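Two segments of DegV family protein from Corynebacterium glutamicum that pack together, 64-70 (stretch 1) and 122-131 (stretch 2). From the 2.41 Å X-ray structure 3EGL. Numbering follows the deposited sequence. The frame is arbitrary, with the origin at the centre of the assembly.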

ATOM      1  N   ASP A  64      18.112 -13.697 -11.974  1.00 36.22           N
ATOM      2  CA  ASP A  64      18.673 -13.705 -10.628  1.00 36.25           C
ATOM      3  C   ASP A  64      17.620 -13.381  -9.558  1.00 34.51           C
ATOM      4  O   ASP A  64      17.943 -13.250  -8.375  1.00 35.21           O
ATOM      5  CB  ASP A  64      19.872 -12.749 -10.547  1.00 37.69           C
ATOM      6  CG  ASP A  64      21.045 -13.227 -11.400  1.00 41.02           C
ATOM      7  OD1 ASP A  64      21.219 -14.457 -11.558  1.00 43.61           O
ATOM      8  OD2 ASP A  64      21.789 -12.372 -11.919  1.00 47.95           O
ATOM      9  N   GLY A  65      16.361 -13.281  -9.970  1.00 31.44           N
ATOM     10  CA  GLY A  65      15.302 -13.304  -9.009  1.00 28.95           C
ATOM     11  C   GLY A  65      14.389 -12.115  -9.097  1.00 27.30           C
ATOM     12  O   GLY A  65      14.816 -10.993  -9.424  1.00 27.07           O
ATOM     13  N   VAL A  66      13.123 -12.381  -8.807  1.00 25.45           N
ATOM     14  CA  VAL A  66      12.095 -11.351  -8.763  1.00 24.37           C
ATOM     15  C   VAL A  66      11.358 -11.397  -7.420  1.00 23.97           C
ATOM     16  O   VAL A  66      10.868 -12.443  -6.996  1.00 23.57           O
ATOM     17  CB  VAL A  66      11.113 -11.473  -9.946  1.00 24.11           C
ATOM     18  CG1 VAL A  66       9.910 -10.614  -9.746  1.00 23.01           C
ATOM     19  CG2 VAL A  66      11.812 -11.091 -11.230  1.00 23.28           C
ATOM     20  N   LEU A  67      11.314 -10.249  -6.767  1.00 23.09           N
ATOM     21  CA  LEU A  67      10.485 -10.044  -5.609  1.00 23.32           C
ATOM     22  C   LEU A  67       9.222  -9.255  -5.978  1.00 23.13           C
ATOM     23  O   LEU A  67       9.276  -8.135  -6.515  1.00 23.53           O
ATOM     24  CB  LEU A  67      11.294  -9.298  -4.525  1.00 22.55           C
ATOM     25  CG  LEU A  67      10.671  -9.248  -3.148  1.00 21.42           C
ATOM     26  CD1 LEU A  67      10.612 -10.658  -2.518  1.00 15.69           C
ATOM     27  CD2 LEU A  67      11.381  -8.208  -2.210  1.00 19.07           C
ATOM     28  N   ALA A  68       8.077  -9.842  -5.688  1.00 23.01           N
ATOM     29  CA  ALA A  68       6.797  -9.251  -6.082  1.00 22.95           C
ATOM     30  C   ALA A  68       6.005  -8.879  -4.834  1.00 23.49           C
ATOM     31  O   ALA A  68       5.797  -9.724  -3.925  1.00 23.74           O
ATOM     32  CB  ALA A  68       5.990 -10.251  -6.962  1.00 21.70           C
ATOM     33  N   LEU A  69       5.576  -7.625  -4.782  1.00 23.75           N
ATOM     34  CA  LEU A  69       4.820  -7.124  -3.637  1.00 25.29           C
ATOM     35  C   LEU A  69       3.504  -6.492  -4.083  1.00 25.54           C
ATOM     36  O   LEU A  69       3.504  -5.442  -4.694  1.00 26.09           O
ATOM     37  CB  LEU A  69       5.622  -6.073  -2.896  1.00 26.67           C
ATOM     38  CG  LEU A  69       6.975  -6.440  -2.314  1.00 27.83           C
ATOM     39  CD1 LEU A  69       8.010  -5.917  -3.240  1.00 28.58           C
ATOM     40  CD2 LEU A  69       7.122  -5.819  -0.940  1.00 26.63           C
ATOM     41  N   HIS A  70       2.405  -7.168  -3.767  1.00 25.52           N
ATOM     42  CA  HIS A  70       1.071  -6.870  -4.244  1.00 25.01           C
ATOM     43  C   HIS A  70       0.152  -6.569  -3.083  1.00 24.74           C
ATOM     44  O   HIS A  70       0.376  -7.042  -1.963  1.00 24.85           O
ATOM     45  CB  HIS A  70       0.532  -8.078  -5.009  1.00 24.45           C
ATOM     46  CG  HIS A  70       1.271  -8.323  -6.291  1.00 26.44           C
ATOM     47  ND1 HIS A  70       1.378  -7.357  -7.274  1.00 25.21           N
ATOM     48  CD2 HIS A  70       1.957  -9.402  -6.742  1.00 26.83           C
ATOM     49  CE1 HIS A  70       2.095  -7.836  -8.279  1.00 28.07           C
ATOM     50  NE2 HIS A  70       2.461  -9.073  -7.981  1.00 28.33           N
ATOM     51  N   SER A 122      20.800 -11.011  -1.856  1.00 21.12           N
ATOM     52  CA  SER A 122      20.086 -12.149  -2.446  1.00 22.13           C
ATOM     53  C   SER A 122      18.556 -11.948  -2.371  1.00 22.72           C
ATOM     54  O   SER A 122      18.046 -11.081  -1.639  1.00 22.79           O
ATOM     55  CB  SER A 122      20.483 -13.413  -1.713  1.00 21.37           C
ATOM     56  OG  SER A 122      19.903 -13.416  -0.429  1.00 24.46           O
ATOM     57  N   LEU A 123      17.829 -12.722  -3.168  1.00 23.71           N
ATOM     58  CA  LEU A 123      16.368 -12.737  -3.109  1.00 23.92           C
ATOM     59  C   LEU A 123      15.856 -12.935  -1.646  1.00 23.81           C
ATOM     60  O   LEU A 123      15.067 -12.109  -1.152  1.00 24.66           O
ATOM     61  CB  LEU A 123      15.777 -13.777  -4.077  1.00 22.84           C
ATOM     62  CG  LEU A 123      14.253 -13.795  -4.286  1.00 23.83           C
ATOM     63  CD1 LEU A 123      13.694 -12.440  -4.776  1.00 19.20           C
ATOM     64  CD2 LEU A 123      13.858 -14.929  -5.304  1.00 21.97           C
ATOM     65  N   GLN A 124      16.300 -13.997  -0.968  1.00 23.18           N
ATOM     66  CA  GLN A 124      15.902 -14.226   0.429  1.00 23.63           C
ATOM     67  C   GLN A 124      16.109 -12.941   1.281  1.00 23.56           C
ATOM     68  O   GLN A 124      15.246 -12.574   2.084  1.00 24.82           O
ATOM     69  CB  GLN A 124      16.676 -15.411   1.062  1.00 22.49           C
ATOM     70  CG  GLN A 124      16.322 -15.667   2.525  1.00 22.90           C
ATOM     71  CD  GLN A 124      14.843 -16.061   2.696  1.00 27.72           C
ATOM     72  OE1 GLN A 124      14.320 -16.870   1.928  1.00 27.73           O
ATOM     73  NE2 GLN A 124      14.158 -15.463   3.679  1.00 26.97           N
ATOM     74  N   GLU A 125      17.239 -12.267   1.086  1.00 23.01           N
ATOM     75  CA  GLU A 125      17.584 -11.066   1.873  1.00 23.08           C
ATOM     76  C   GLU A 125      16.728  -9.866   1.532  1.00 23.11           C
ATOM     77  O   GLU A 125      16.339  -9.122   2.443  1.00 23.19           O
ATOM     78  CB  GLU A 125      19.064 -10.717   1.737  1.00 23.17           C
ATOM     79  CG  GLU A 125      19.996 -11.786   2.363  1.00 23.45           C
ATOM     80  CD  GLU A 125      21.483 -11.636   1.953  1.00 25.02           C
ATOM     81  OE1 GLU A 125      21.814 -11.106   0.873  1.00 26.81           O
ATOM     82  OE2 GLU A 125      22.339 -12.068   2.724  1.00 28.62           O
ATOM     83  N   CYS A 126      16.413  -9.680   0.240  1.00 21.77           N
ATOM     84  CA  CYS A 126      15.499  -8.623  -0.123  1.00 22.56           C
ATOM     85  C   CYS A 126      14.131  -8.974   0.434  1.00 22.60           C
ATOM     86  O   CYS A 126      13.423  -8.100   0.939  1.00 21.91           O
ATOM     87  CB  CYS A 126      15.433  -8.424  -1.631  1.00 22.51           C
ATOM     88  SG  CYS A 126      17.022  -7.911  -2.322  1.00 26.85           S
ATOM     89  N   TYR A 127      13.779 -10.264   0.377  1.00 22.86           N
ATOM     90  CA  TYR A 127      12.511 -10.736   0.949  1.00 22.99           C
ATOM     91  C   TYR A 127      12.423 -10.346   2.437  1.00 23.51           C
ATOM     92  O   TYR A 127      11.444  -9.728   2.875  1.00 24.19           O
ATOM     93  CB  TYR A 127      12.361 -12.269   0.788  1.00 22.49           C
ATOM     94  CG  TYR A 127      11.158 -12.797   1.506  1.00 19.95           C
ATOM     95  CD1 TYR A 127       9.888 -12.736   0.905  1.00 22.18           C
ATOM     96  CD2 TYR A 127      11.272 -13.333   2.803  1.00 19.76           C
ATOM     97  CE1 TYR A 127       8.726 -13.198   1.579  1.00 20.45           C
ATOM     98  CE2 TYR A 127      10.150 -13.796   3.494  1.00 20.97           C
ATOM     99  CZ  TYR A 127       8.858 -13.720   2.863  1.00 21.99           C
ATOM    100  OH  TYR A 127       7.725 -14.178   3.525  1.00 23.37           O
ATOM    101  N   ASP A 128      13.440 -10.687   3.208  1.00 23.12           N
ATOM    102  CA  ASP A 128      13.394 -10.403   4.632  1.00 24.73           C
ATOM    103  C   ASP A 128      13.270  -8.910   4.974  1.00 24.64           C
ATOM    104  O   ASP A 128      12.590  -8.568   5.924  1.00 24.23           O
ATOM    105  CB  ASP A 128      14.620 -10.984   5.348  1.00 24.99           C
ATOM    106  CG  ASP A 128      14.644 -12.478   5.305  1.00 28.75           C
ATOM    107  OD1 ASP A 128      13.568 -13.096   5.451  1.00 32.31           O
ATOM    108  OD2 ASP A 128      15.748 -13.044   5.120  1.00 35.73           O
ATOM    109  N   ILE A 129      13.954  -8.046   4.220  1.00 25.02           N
ATOM    110  CA  ILE A 129      13.906  -6.600   4.437  1.00 25.95           C
ATOM    111  C   ILE A 129      12.474  -6.104   4.207  1.00 25.98           C
ATOM    112  O   ILE A 129      11.901  -5.386   5.058  1.00 25.08           O
ATOM    113  CB  ILE A 129      14.918  -5.871   3.502  1.00 26.55           C
ATOM    114  CG1 ILE A 129      16.347  -6.221   3.923  1.00 29.78           C
ATOM    115  CG2 ILE A 129      14.785  -4.375   3.573  1.00 26.74           C
ATOM    116  CD1 ILE A 129      16.660  -5.868   5.386  1.00 34.24           C
ATOM    117  N   ALA A 130      11.896  -6.521   3.078  1.00 25.85           N
ATOM    118  CA  ALA A 130      10.515  -6.194   2.757  1.00 26.62           C
ATOM    119  C   ALA A 130       9.520  -6.666   3.857  1.00 26.47           C
ATOM    120  O   ALA A 130       8.686  -5.902   4.324  1.00 26.10           O
ATOM    121  CB  ALA A 130      10.145  -6.773   1.351  1.00 26.91           C
ATOM    122  N   VAL A 131       9.647  -7.911   4.296  1.00 26.28           N
ATOM    123  CA  VAL A 131       8.777  -8.434   5.343  1.00 26.37           C
ATOM    124  C   VAL A 131       8.924  -7.645   6.660  1.00 26.71           C
ATOM    125  O   VAL A 131       7.931  -7.361   7.369  1.00 25.42           O
ATOM    126  CB  VAL A 131       9.055  -9.952   5.547  1.00 26.99           C
ATOM    127  CG1 VAL A 131       8.469 -10.502   6.878  1.00 25.04           C
ATOM    128  CG2 VAL A 131       8.519 -10.682   4.350  1.00 25.56           C
TER

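The contact between these two segments is a small, largely apolar packing of a helix against a strand, in which one leucine supplies more than half of the first segment's share of the buried surface and no hydrogen bond crosses between the two. It illustrates a general rule of alpha/beta architecture: a helix laid nearly along a strand meets it through side chains that recur with the periodicity of each element. Here the axes of strand 66-69 and helix 123-131 run in the same direction, 21° apart, and approach to 8.9 Å, a separation that leaves room for a layer of side chains.

The first segment contributes by alternation. Leu67 and Leu69 point toward the helix, whereas Val66 points away and Ala68 is out of reach. The helix answers with Leu123, Cys126 and Ala130, residues spaced by three and four positions and therefore aligned along one face, with Tyr127 set sideways beside them.

Leu67 is the centre of the arrangement. Its CB lies 4.0 Å from CD1 of Leu123. CD2 of Leu67 sits 4.1 Å from CB of Cys126 and 4.0 Å from CB of Ala130, and CD1 of Leu67 lies 4.0 Å from CA of Tyr127 and, at the edge of the ring, 4.1 Å from Tyr127 CD1. These are ordinary van der Waals separations. Farther along, CD2 of Leu69 packs 3.9 Å from CB of Ala130, whose single methyl group thus touches both Leu67 and Leu69.

At the other end, Leu123 reaches across to the backbone as well as to the side chain of Leu67. Its CD1 lies 3.6 Å from O of Val66, so Val66 takes part through its main chain although its side chain faces elsewhere. CD2 of Leu123 lies 4.3 Å from CA of Gly65. A CB on Gly65 would fall 3.4 Å from Leu123 CD2, but the backbone angles of 125/146 already call for glycine, since a CB would be jammed against the preceding carbonyl oxygen.

The side-chain hydrogen bonds within these segments lie in the second one, at and beyond the start of the helix. Ser122, at the N-cap, accepts through OG from N of Glu125 at 3.3 Å, and its own N donates to OE1 of Glu125 at 2.9 Å; this reciprocal pair secures the first turn, from which Leu123 extends toward the strand. Spanning about one turn, Gln124 NE2 makes weak hydrogen bonds to Asp128 OD1 (3.0 Å) and OD2 (3.2 Å), both side chains pointing away from the contact.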